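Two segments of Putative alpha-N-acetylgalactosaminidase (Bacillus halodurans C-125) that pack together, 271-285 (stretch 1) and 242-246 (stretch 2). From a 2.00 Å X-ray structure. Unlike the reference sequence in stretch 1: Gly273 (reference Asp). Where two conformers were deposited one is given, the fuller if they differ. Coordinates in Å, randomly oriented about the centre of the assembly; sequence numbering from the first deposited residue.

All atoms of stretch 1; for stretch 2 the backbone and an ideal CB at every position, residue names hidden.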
ATOM      1  N   ASP A 271       9.490  -8.648 -19.019  1.00 27.17           N
ATOM      2  CA  ASP A 271      10.626  -7.794 -19.201  1.00 27.79           C
ATOM      3  C   ASP A 271      10.866  -6.916 -17.981  1.00 26.19           C
ATOM      4  O   ASP A 271      10.105  -5.984 -17.731  1.00 24.31           O
ATOM      5  CB  ASP A 271      10.432  -6.923 -20.437  1.00 28.78           C
ATOM      6  CG  ASP A 271      11.721  -6.171 -20.818  1.00 35.41           C
ATOM      7  OD1 ASP A 271      12.788  -6.378 -20.156  1.00 39.04           O
ATOM      8  OD2 ASP A 271      11.670  -5.369 -21.782  1.00 42.19           O
ATOM      9  N   CYS A 272      11.955  -7.206 -17.262  1.00 25.11           N
ATOM     10  CA  CYS A 272      12.282  -6.511 -16.019  1.00 25.91           C
ATOM     11  C   CYS A 272      13.146  -5.284 -16.246  1.00 25.40           C
ATOM     12  O   CYS A 272      13.336  -4.463 -15.356  1.00 25.33           O
ATOM     13  CB  CYS A 272      12.970  -7.456 -15.039  1.00 25.84           C
ATOM     14  SG  CYS A 272      11.834  -8.749 -14.466  1.00 30.73           S
ATOM     15  N   GLY A 273      13.652  -5.166 -17.461  1.00 25.01           N
ATOM     16  CA  GLY A 273      14.465  -4.053 -17.827  1.00 24.27           C
ATOM     17  C   GLY A 273      15.862  -4.414 -18.301  1.00 24.28           C
ATOM     18  O   GLY A 273      16.400  -5.481 -18.030  1.00 24.00           O
HETATM   19  N   MSE A 274      16.478  -3.475 -18.993  1.00 23.20           N
HETATM   20  CA  MSE A 274      17.839  -3.684 -19.453  1.00 23.23           C
HETATM   21  C   MSE A 274      18.776  -3.684 -18.239  1.00 23.07           C
HETATM   22  O   MSE A 274      18.447  -3.122 -17.186  1.00 22.65           O
HETATM   23  CB  MSE A 274      18.180  -2.652 -20.515  1.00 24.35           C
HETATM   24  CG  MSE A 274      17.387  -2.901 -21.882  1.00 28.39           C
HETATM   25 SE   MSE A 274      17.569  -1.351 -22.914  0.75 38.50          SE
HETATM   26  CE  MSE A 274      17.151   0.170 -21.778  1.00 37.26           C
ATOM     27  N   LEU A 275      19.892  -4.398 -18.358  1.00 22.75           N
ATOM     28  CA  LEU A 275      20.871  -4.526 -17.248  1.00 22.70           C
ATOM     29  C   LEU A 275      21.844  -3.340 -17.174  1.00 22.56           C
ATOM     30  O   LEU A 275      22.728  -3.224 -18.025  1.00 21.55           O
ATOM     31  CB  LEU A 275      21.662  -5.837 -17.365  1.00 23.41           C
ATOM     32  CG  LEU A 275      20.826  -7.072 -17.753  1.00 23.09           C
ATOM     33  CD1 LEU A 275      21.755  -8.294 -18.083  1.00 24.26           C
ATOM     34  CD2 LEU A 275      19.782  -7.369 -16.633  1.00 22.37           C
ATOM     35  N   PRO A 276      21.667  -2.433 -16.164  1.00 22.90           N
ATOM     36  CA  PRO A 276      22.579  -1.313 -16.058  1.00 23.30           C
ATOM     37  C   PRO A 276      23.819  -1.731 -15.285  1.00 23.78           C
ATOM     38  O   PRO A 276      23.965  -1.468 -14.086  1.00 24.41           O
ATOM     39  CB  PRO A 276      21.774  -0.264 -15.311  1.00 23.66           C
ATOM     40  CG  PRO A 276      20.839  -1.043 -14.421  1.00 23.11           C
ATOM     41  CD  PRO A 276      20.659  -2.414 -15.080  1.00 23.65           C
ATOM     42  N   LEU A 277      24.705  -2.366 -16.027  1.00 22.85           N
ATOM     43  CA  LEU A 277      25.935  -2.906 -15.504  1.00 23.36           C
ATOM     44  C   LEU A 277      27.132  -2.317 -16.219  1.00 23.34           C
ATOM     45  O   LEU A 277      27.032  -1.832 -17.354  1.00 23.12           O
ATOM     46  CB  LEU A 277      25.925  -4.431 -15.680  1.00 22.74           C
ATOM     47  CG  LEU A 277      24.915  -5.279 -14.904  1.00 23.96           C
ATOM     48  CD1 LEU A 277      24.993  -6.733 -15.338  1.00 22.40           C
ATOM     49  CD2 LEU A 277      25.087  -5.128 -13.409  1.00 23.70           C
ATOM     50  N   GLY A 278      28.275  -2.350 -15.537  1.00 23.88           N
ATOM     51  CA  GLY A 278      29.515  -1.859 -16.111  1.00 23.04           C
ATOM     52  C   GLY A 278      29.443  -0.386 -16.416  1.00 22.58           C
ATOM     53  O   GLY A 278      28.905   0.376 -15.658  1.00 21.30           O
ATOM     54  N   HIS A 279      30.032  -0.009 -17.547  1.00 22.90           N
ATOM     55  CA  HIS A 279      30.173   1.392 -17.967  1.00 22.25           C
ATOM     56  C   HIS A 279      28.946   1.872 -18.767  1.00 21.80           C
ATOM     57  O   HIS A 279      28.678   1.441 -19.895  1.00 21.99           O
ATOM     58  CB  HIS A 279      31.477   1.558 -18.757  1.00 22.83           C
ATOM     59  CG  HIS A 279      31.865   2.989 -19.033  1.00 22.84           C
ATOM     60  ND1 HIS A 279      32.808   3.321 -19.983  1.00 24.06           N
ATOM     61  CD2 HIS A 279      31.437   4.161 -18.504  1.00 26.15           C
ATOM     62  CE1 HIS A 279      32.959   4.639 -20.011  1.00 25.32           C
ATOM     63  NE2 HIS A 279      32.131   5.176 -19.131  1.00 23.93           N
ATOM     64  N   ILE A 280      28.214   2.777 -18.138  1.00 20.89           N
ATOM     65  CA  ILE A 280      26.935   3.269 -18.626  1.00 20.77           C
ATOM     66  C   ILE A 280      26.919   4.780 -18.537  1.00 20.78           C
ATOM     67  O   ILE A 280      27.808   5.372 -17.937  1.00 19.52           O
ATOM     68  CB  ILE A 280      25.725   2.649 -17.821  1.00 21.64           C
ATOM     69  CG1 ILE A 280      25.834   2.938 -16.324  1.00 19.93           C
ATOM     70  CG2 ILE A 280      25.615   1.150 -18.067  1.00 18.63           C
ATOM     71  CD1 ILE A 280      24.731   2.278 -15.446  1.00 17.59           C
ATOM     72  N   GLY A 281      25.912   5.397 -19.153  1.00 20.75           N
ATOM     73  CA  GLY A 281      25.683   6.821 -19.051  1.00 21.34           C
ATOM     74  C   GLY A 281      26.653   7.675 -19.840  1.00 22.02           C
ATOM     75  O   GLY A 281      26.836   8.848 -19.533  1.00 22.28           O
ATOM     76  N   ILE A 282      27.278   7.087 -20.864  1.00 21.88           N
ATOM     77  CA  ILE A 282      28.331   7.779 -21.632  1.00 21.65           C
ATOM     78  C   ILE A 282      27.728   8.965 -22.388  1.00 22.26           C
ATOM     79  O   ILE A 282      28.239  10.076 -22.310  1.00 21.11           O
ATOM     80  CB  ILE A 282      29.112   6.811 -22.546  1.00 21.75           C
ATOM     81  CG1 ILE A 282      29.767   5.726 -21.690  1.00 21.67           C
ATOM     82  CG2 ILE A 282      30.207   7.534 -23.361  1.00 20.41           C
ATOM     83  CD1 ILE A 282      30.409   4.614 -22.466  1.00 18.04           C
ATOM     84  N   ARG A 283      26.617   8.729 -23.084  1.00 22.12           N
ATOM     85  CA  ARG A 283      25.829   9.798 -23.676  1.00 22.70           C
ATOM     86  C   ARG A 283      24.390   9.439 -23.366  1.00 23.54           C
ATOM     87  O   ARG A 283      23.802   8.638 -24.039  1.00 24.38           O
ATOM     88  CB  ARG A 283      26.061   9.925 -25.188  1.00 22.52           C
ATOM     89  CG  ARG A 283      27.520  10.267 -25.576  1.00 22.12           C
ATOM     90  CD  ARG A 283      27.699  10.616 -27.048  1.00 21.95           C
ATOM     91  NE  ARG A 283      27.142   9.597 -27.952  1.00 19.61           N
ATOM     92  CZ  ARG A 283      27.784   8.528 -28.397  1.00 19.52           C
ATOM     93  NH1 ARG A 283      29.021   8.290 -28.017  1.00 20.41           N
ATOM     94  NH2 ARG A 283      27.180   7.693 -29.245  1.00 20.80           N
ATOM     95  N   SER A 284      23.878   9.993 -22.274  1.00 24.49           N
ATOM     96  CA  SER A 284      22.636   9.545 -21.620  1.00 24.26           C
ATOM     97  C   SER A 284      22.061  10.670 -20.754  1.00 24.02           C
ATOM     98  O   SER A 284      22.762  11.285 -19.926  1.00 23.46           O
ATOM     99  CB  SER A 284      22.904   8.335 -20.739  1.00 24.04           C
ATOM    100  OG  SER A 284      21.705   7.796 -20.232  1.00 23.27           O
ATOM    101  N   VAL A 285      20.771  10.903 -20.902  1.00 23.40           N
ATOM    102  CA  VAL A 285      20.113  11.991 -20.183  1.00 23.31           C
ATOM    103  C   VAL A 285      18.890  11.549 -19.322  1.00 23.34           C
ATOM    104  O   VAL A 285      18.245  12.393 -18.706  1.00 22.20           O
ATOM    105  CB  VAL A 285      19.683  13.132 -21.152  1.00 22.64           C
ATOM    106  CG1 VAL A 285      20.940  13.789 -21.774  1.00 21.29           C
ATOM    107  CG2 VAL A 285      18.729  12.621 -22.247  1.00 23.10           C
ATOM    108  N   UNK A 242      11.696   3.758 -16.471  1.00 26.98           N
ATOM    109  CA  UNK A 242      12.559   2.740 -16.993  1.00 26.54           C
ATOM    110  C   UNK A 242      13.558   2.299 -15.928  1.00 25.54           C
ATOM    111  O   UNK A 242      13.994   3.087 -15.058  1.00 24.46           O
ATOM    112  CB  UNK A 242      13.280   3.243 -18.245  1.00 26.54           C
ATOM    113  N   UNK A 243      13.919   1.029 -16.035  1.00 24.25           N
ATOM    114  CA  UNK A 243      14.852   0.438 -15.132  1.00 22.74           C
ATOM    115  C   UNK A 243      16.229   1.003 -15.355  1.00 21.81           C
ATOM    116  O   UNK A 243      16.733   1.103 -16.490  1.00 21.44           O
ATOM    117  CB  UNK A 243      14.858  -1.084 -15.283  1.00 22.74           C
ATOM    118  N   UNK A 244      16.827   1.380 -14.220  1.00 22.18           N
ATOM    119  CA  UNK A 244      18.183   1.900 -14.133  1.00 21.10           C
ATOM    120  C   UNK A 244      18.883   1.446 -12.842  1.00 21.81           C
ATOM    121  O   UNK A 244      18.286   0.791 -11.971  1.00 22.29           O
ATOM    122  CB  UNK A 244      18.161   3.428 -14.211  1.00 21.10           C
ATOM    123  N   UNK A 245      20.154   1.831 -12.733  1.00 21.44           N
ATOM    124  CA  UNK A 245      21.022   1.539 -11.549  1.00 21.28           C
ATOM    125  C   UNK A 245      20.673   2.411 -10.333  1.00 22.34           C
ATOM    126  O   UNK A 245      21.454   3.279  -9.887  1.00 21.90           O
ATOM    127  CB  UNK A 245      22.493   1.755 -11.911  1.00 21.28           C
ATOM    128  N   UNK A 246      19.459   2.218  -9.838  0.50 22.26           N
ATOM    129  CA  UNK A 246      19.049   2.816  -8.571  0.50 22.86           C
ATOM    130  C   UNK A 246      18.285   1.805  -7.764  0.50 22.33           C
ATOM    131  O   UNK A 246      17.405   1.118  -8.278  0.50 22.27           O
ATOM    132  CB  UNK A 246      18.203   4.071  -8.795  0.50 22.86           C
TER

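At position 242 the CA-to-CB bond runs sideways to stretch 1, and no atom of that stretch comes within 5.5 Å of the ideal CB, so stretch 1 hardly restricts the choice; polar or charged residues would do as well as most. The residue is Asp242, whose carboxylate oxygens find their hydrogen bonds elsewhere in the structure.

Position 243 is different. CA-to-CB points toward stretch 1, and the ideal CB stands 3.7 Å from Cys272 O and 3.9 Å from Gly273 CA. Gly273, which differs from the reference sequence, offers bare backbone here, and a CB on it would fall 2.5 Å from the CB of 243. Farther out lie the apolar ring of Pro276, which a large hydrophobic side chain could cover, and the carbonyl Met274 O, which an aromatic edge could meet; leucine, methionine or an aromatic would suit. The residue is Phe243, with chi1 t. Its CE2 lies 3.5 Å from Pro276 CD, while Met274 O approaches the ring edge, 3.3 Å from CD2, where the slightly positive ring hydrogens suit a carbonyl oxygen. Water 1 adds a bridge: it accepts from Met274 N at 2.9 Å and donates weakly to Phe243 O at 3.5 Å.

At 244 the CA-to-CB bond points away, and the nearest atom of stretch 1 to the ideal CB is Pro276 CG, at 5.2 Å. A short side chain would leave stretch 1 untouched. A long one that turned back could reach Pro276, Ile280 and Ser284, so a large aromatic or a long aliphatic chain is plausible. Trp244 does this, with chi1 m: its CE3 lies 4.3 Å from Pro276 CB, its CZ3 meets Ile280 CD1 at 4.3 Å, at the ring edge, and its CH2 is 3.6 Å from Ser284 OG.

Position 245 again points toward stretch 1, its ideal CB 4.0 Å from Pro276 CB and 4.2 Å from Ile280 CD1. These neighbours offer carbon and no charge, so a compact apolar residue such as alanine or valine would seem natural. The residue is Asp245, chi1 p. Its OD2 lies 3.5 Å from Ile280 CD1, but both carboxylate oxygens are hydrogen-bonded elsewhere in the structure. Its backbone N, 3.4 Å from Pro276 CG, has no partner.

Position 246 points away, beyond reach of stretch 1. Small polar residues that cap helices, Ser, Thr, Asn or Asp, would fit before a helix; Asp246 is the N-cap, its side chain capping a backbone N just beyond the stretch.

Stretch 2 (242-246) DFWDD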
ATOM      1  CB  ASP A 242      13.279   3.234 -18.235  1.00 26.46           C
ATOM      2  CG  ASP A 242      12.349   3.289 -19.445  1.00 29.95           C
ATOM      3  OD1 ASP A 242      11.743   2.234 -19.793  1.00 33.45           O
ATOM      4  OD2 ASP A 242      12.221   4.381 -20.021  1.00 31.39           O
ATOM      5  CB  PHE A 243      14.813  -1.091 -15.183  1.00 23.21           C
ATOM      6  CG  PHE A 243      15.620  -1.711 -14.103  1.00 22.09           C
ATOM      7  CD1 PHE A 243      15.181  -1.660 -12.793  1.00 22.87           C
ATOM      8  CD2 PHE A 243      16.853  -2.277 -14.372  1.00 21.87           C
ATOM      9  CE1 PHE A 243      15.934  -2.193 -11.785  1.00 22.09           C
ATOM     10  CE2 PHE A 243      17.605  -2.798 -13.369  1.00 22.89           C
ATOM     11  CZ  PHE A 243      17.150  -2.741 -12.046  1.00 22.12           C
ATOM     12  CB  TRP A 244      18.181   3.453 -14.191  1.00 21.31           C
ATOM     13  CG  TRP A 244      18.154   4.047 -15.539  1.00 21.45           C
ATOM     14  CD1 TRP A 244      17.089   4.638 -16.164  1.00 21.95           C
ATOM     15  CD2 TRP A 244      19.247   4.144 -16.454  1.00 22.71           C
ATOM     16  NE1 TRP A 244      17.455   5.098 -17.392  1.00 21.87           N
ATOM     17  CE2 TRP A 244      18.774   4.806 -17.603  1.00 19.91           C
ATOM     18  CE3 TRP A 244      20.579   3.736 -16.414  1.00 21.34           C
ATOM     19  CZ2 TRP A 244      19.580   5.064 -18.703  1.00 19.78           C
ATOM     20  CZ3 TRP A 244      21.370   3.991 -17.490  1.00 19.59           C
ATOM     21  CH2 TRP A 244      20.872   4.687 -18.624  1.00 19.04           C
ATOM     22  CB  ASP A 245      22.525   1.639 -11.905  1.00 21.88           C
ATOM     23  CG  ASP A 245      22.913   2.968 -12.525  1.00 20.73           C
ATOM     24  OD1 ASP A 245      22.131   3.549 -13.327  1.00 21.26           O
ATOM     25  OD2 ASP A 245      24.018   3.426 -12.228  1.00 20.35           O
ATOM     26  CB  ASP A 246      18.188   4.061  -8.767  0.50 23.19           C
ATOM     27  CG  ASP A 246      17.938   4.805  -7.448  0.50 26.56           C
ATOM     28  OD1 ASP A 246      16.936   4.476  -6.758  0.50 30.61           O
ATOM     29  OD2 ASP A 246      18.725   5.738  -7.120  0.50 29.76           O
TER
HETATM   30  O   HOH W   1      15.363  -0.758 -19.066  1.00 23.45           O
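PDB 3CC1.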